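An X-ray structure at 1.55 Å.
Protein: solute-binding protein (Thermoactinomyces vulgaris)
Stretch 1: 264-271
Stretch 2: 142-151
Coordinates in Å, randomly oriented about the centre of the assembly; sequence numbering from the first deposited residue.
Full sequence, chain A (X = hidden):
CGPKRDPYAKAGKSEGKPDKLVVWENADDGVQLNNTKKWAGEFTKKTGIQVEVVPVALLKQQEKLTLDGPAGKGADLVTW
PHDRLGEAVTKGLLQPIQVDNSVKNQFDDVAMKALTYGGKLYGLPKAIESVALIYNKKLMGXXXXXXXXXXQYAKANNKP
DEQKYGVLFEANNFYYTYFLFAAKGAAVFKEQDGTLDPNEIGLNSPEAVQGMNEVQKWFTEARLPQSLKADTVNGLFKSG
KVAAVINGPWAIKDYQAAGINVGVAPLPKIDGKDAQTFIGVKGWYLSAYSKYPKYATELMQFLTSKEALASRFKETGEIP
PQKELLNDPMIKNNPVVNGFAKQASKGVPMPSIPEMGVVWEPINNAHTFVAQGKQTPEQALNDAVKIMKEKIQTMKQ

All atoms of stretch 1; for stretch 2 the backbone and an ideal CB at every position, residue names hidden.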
# COMPACT_ATOMS: atom_id res chain seq x y z
N VAL A 264 -2.31 17.36 4.71
CA VAL A 264 -1.55 16.11 4.77
C VAL A 264 -0.06 16.39 4.85
O VAL A 264 0.50 17.11 4.02
CB VAL A 264 -1.84 15.17 3.57
CG1 VAL A 264 -1.13 13.83 3.75
CG2 VAL A 264 -3.34 14.94 3.38
N ALA A 265 0.59 15.80 5.85
CA ALA A 265 2.03 15.93 6.03
C ALA A 265 2.66 14.56 6.27
O ALA A 265 1.98 13.64 6.70
CB ALA A 265 2.33 16.87 7.20
N PRO A 266 3.98 14.43 6.00
CA PRO A 266 4.64 13.18 6.36
C PRO A 266 4.60 13.00 7.87
O PRO A 266 4.45 13.99 8.60
CB PRO A 266 6.09 13.39 5.92
CG PRO A 266 6.06 14.54 4.98
CD PRO A 266 4.90 15.39 5.37
N LEU A 267 4.72 11.76 8.33
CA LEU A 267 4.81 11.51 9.77
C LEU A 267 6.05 12.20 10.33
O LEU A 267 7.08 12.26 9.66
CB LEU A 267 4.87 10.00 10.05
CG LEU A 267 3.67 9.15 9.62
CD1 LEU A 267 3.90 7.70 9.99
CD2 LEU A 267 2.37 9.66 10.24
N PRO A 268 5.93 12.77 11.55
CA PRO A 268 7.05 13.42 12.21
C PRO A 268 8.24 12.49 12.37
O PRO A 268 8.07 11.27 12.49
CB PRO A 268 6.48 13.79 13.58
CG PRO A 268 5.01 13.92 13.35
CD PRO A 268 4.70 12.84 12.37
N LYS A 269 9.45 13.04 12.35
CA LYS A 269 10.66 12.24 12.50
C LYS A 269 10.65 11.50 13.84
O LYS A 269 10.26 12.06 14.87
CB LYS A 269 11.92 13.09 12.34
CG LYS A 269 12.14 13.55 10.91
CD LYS A 269 13.49 14.22 10.73
CE LYS A 269 13.72 14.55 9.26
NZ LYS A 269 15.02 15.25 9.04
N ILE A 270 11.04 10.23 13.79
CA ILE A 270 11.01 9.36 14.95
C ILE A 270 12.39 8.74 15.17
O ILE A 270 13.03 8.28 14.22
CB ILE A 270 9.90 8.27 14.82
CG1 ILE A 270 9.84 7.39 16.07
CG2 ILE A 270 10.08 7.45 13.53
CD1 ILE A 270 8.57 6.56 16.20
N ASP A 271 12.84 8.76 16.42
CA ASP A 271 14.17 8.29 16.80
C ASP A 271 15.26 8.89 15.90
O ASP A 271 16.20 8.21 15.50
CB ASP A 271 14.21 6.76 16.84
CG ASP A 271 13.31 6.18 17.92
OD1 ASP A 271 13.41 6.61 19.08
OD2 ASP A 271 12.50 5.28 17.60
N UNK A 142 0.84 24.26 12.36
CA UNK A 142 2.12 23.59 12.16
C UNK A 142 2.04 22.21 12.78
O UNK A 142 1.74 22.07 13.97
CB UNK A 142 3.27 24.40 12.76
N UNK A 143 2.30 21.19 11.97
CA UNK A 143 2.33 19.81 12.45
C UNK A 143 3.52 19.60 13.39
O UNK A 143 4.54 20.28 13.25
CB UNK A 143 2.40 18.83 11.27
N UNK A 144 3.39 18.69 14.38
CA UNK A 144 4.52 18.38 15.26
C UNK A 144 5.77 17.98 14.48
O UNK A 144 5.69 17.21 13.52
CB UNK A 144 4.14 17.26 16.23
N UNK A 145 6.92 18.51 14.90
CA UNK A 145 8.19 18.32 14.20
C UNK A 145 8.83 16.96 14.47
O UNK A 145 9.63 16.48 13.66
CB UNK A 145 9.17 19.43 14.60
N UNK A 146 8.49 16.36 15.60
CA UNK A 146 9.06 15.08 16.01
C UNK A 146 7.96 14.17 16.54
O UNK A 146 6.87 14.63 16.90
CB UNK A 146 10.15 15.28 17.07
N UNK A 147 8.25 12.87 16.60
CA UNK A 147 7.32 11.92 17.19
C UNK A 147 7.03 12.25 18.65
O UNK A 147 5.88 12.14 19.09
CB UNK A 147 7.87 10.50 17.07
N UNK A 148 8.06 12.65 19.40
CA UNK A 148 7.92 13.03 20.80
C UNK A 148 6.86 14.13 20.96
O UNK A 148 6.01 14.06 21.86
CB UNK A 148 9.26 13.50 21.36
N UNK A 149 6.93 15.13 20.09
CA UNK A 149 5.99 16.25 20.11
C UNK A 149 4.58 15.82 19.72
O UNK A 149 3.60 16.30 20.30
CB UNK A 149 6.47 17.36 19.17
N UNK A 150 4.48 14.91 18.76
CA UNK A 150 3.20 14.34 18.35
C UNK A 150 2.55 13.57 19.49
O UNK A 150 1.35 13.71 19.74
CB UNK A 150 3.39 13.42 17.14
N UNK A 151 3.34 12.76 20.19
CA UNK A 151 2.80 11.97 21.29
C UNK A 151 2.38 12.83 22.48
O UNK A 151 1.36 12.56 23.11
CB UNK A 151 3.83 10.94 21.74

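Position 142 lies beyond the reach of stretch 1, with no atom of that stretch within 5.5 Å of its ideal CB, so almost any side chain could stand there; a polar one is natural. It is Gln142, whose NE2 makes a weak hydrogen bond to O of the next residue.

At 143 the CA-to-CB bond points toward stretch 1, and the ideal CB is 4.5 Å from CB of Ala265. A methyl group offers no polar partner, so a small or medium apolar residue fits. Val143 is found, its CG1 4.0 Å from Ala265 CB.

Position 144 has phi near -54° and psi near 136°, angles that proline accepts readily, though many residues could adopt them. Its CB points sideways, 4.5 Å from CG of Pro268, which favours something compact and apolar. Pro144 meets this: its CB is 4.4 Å from Pro268 CG, while its O lies 3.4 Å from the same CG.

The CB of 145 points away into space free of stretch 1, leaving the choice wide. The residue is Ala145, which contributes through its backbone: a water donates to Ala145 O (2.8 Å) and accepts from Lys269 N (3.1 Å), joining two groups too far apart to bond directly.

Position 146 precedes a helix, and its phi and psi of -136° and 162° are extended. Ser, Thr, Asp or Asn would suit, since each can cap the free NH groups of the first turn. Thr146 does so: its OG1 accepts from N of residue 149 (3.2 Å) and donates to OE1 of that residue (2.7 Å). Its backbone forms a single bridge with Lys269, and its CA rests 3.4 Å from Lys269 O.

At 147 the backbone N donates to Lys269 O (2.8 Å), a bond any residue but proline could make. The ideal CB lies 3.8 Å from CB of Ile270, so a large apolar or aromatic side chain could extend the contact. Tyr147 lays one ring face against Ile270, whose CD1 is 3.9 Å from the ring centroid and close to the ring normal; its hydroxyl bonds elsewhere in the structure.

Positions 148 and 149 find nothing of stretch 1 near their ideal CB atoms. In a first helical turn acidic residues are favourable, and Asp148 and Glu149 occupy them.

Position 150 points toward Pro268, whose CG is 4.2 Å from the ideal CB, calling for an aliphatic residue; Leu150 supplies it.

Position 151 is out of reach and unconstrained by stretch 1; it is Phe151.

Stretch 2 (142-151) QVPATYDELF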
# COMPACT_ATOMS: atom_id res chain seq x y z
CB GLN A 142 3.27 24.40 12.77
CG GLN A 142 4.64 23.74 12.63
CD GLN A 142 5.07 23.57 11.18
OE1 GLN A 142 4.95 24.50 10.38
NE2 GLN A 142 5.57 22.39 10.84
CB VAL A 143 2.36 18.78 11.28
CG1 VAL A 143 1.09 18.88 10.45
CG2 VAL A 143 3.60 18.95 10.41
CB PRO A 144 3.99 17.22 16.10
CG PRO A 144 2.52 17.43 16.13
CD PRO A 144 2.18 17.93 14.76
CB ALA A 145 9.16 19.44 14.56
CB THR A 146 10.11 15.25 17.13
OG1 THR A 146 9.49 15.80 18.30
CG2 THR A 146 11.26 16.15 16.69
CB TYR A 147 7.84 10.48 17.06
CG TYR A 147 6.91 9.48 17.70
CD1 TYR A 147 5.72 9.12 17.07
CD2 TYR A 147 7.19 8.93 18.95
CE1 TYR A 147 4.84 8.23 17.66
CE2 TYR A 147 6.32 8.03 19.54
CZ TYR A 147 5.14 7.68 18.89
OH TYR A 147 4.27 6.79 19.46
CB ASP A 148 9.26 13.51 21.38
CG ASP A 148 10.31 12.41 21.43
OD1 ASP A 148 10.06 11.37 22.09
OD2 ASP A 148 11.39 12.60 20.83
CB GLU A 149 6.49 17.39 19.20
CG GLU A 149 7.64 18.19 19.80
CD GLU A 149 8.40 19.01 18.77
OE1 GLU A 149 8.93 18.42 17.80
OE2 GLU A 149 8.49 20.25 18.94
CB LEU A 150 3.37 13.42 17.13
CG LEU A 150 2.10 12.80 16.54
CD1 LEU A 150 1.30 13.83 15.75
CD2 LEU A 150 2.45 11.60 15.66
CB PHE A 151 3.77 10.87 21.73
CG PHE A 151 3.11 9.82 22.57
CD1 PHE A 151 2.30 8.86 21.99
CD2 PHE A 151 3.28 9.81 23.96
CE1 PHE A 151 1.66 7.90 22.77
CE2 PHE A 151 2.65 8.85 24.74
CZ PHE A 151 1.84 7.89 24.14
O HOH W 1 9.59 15.79 10.98
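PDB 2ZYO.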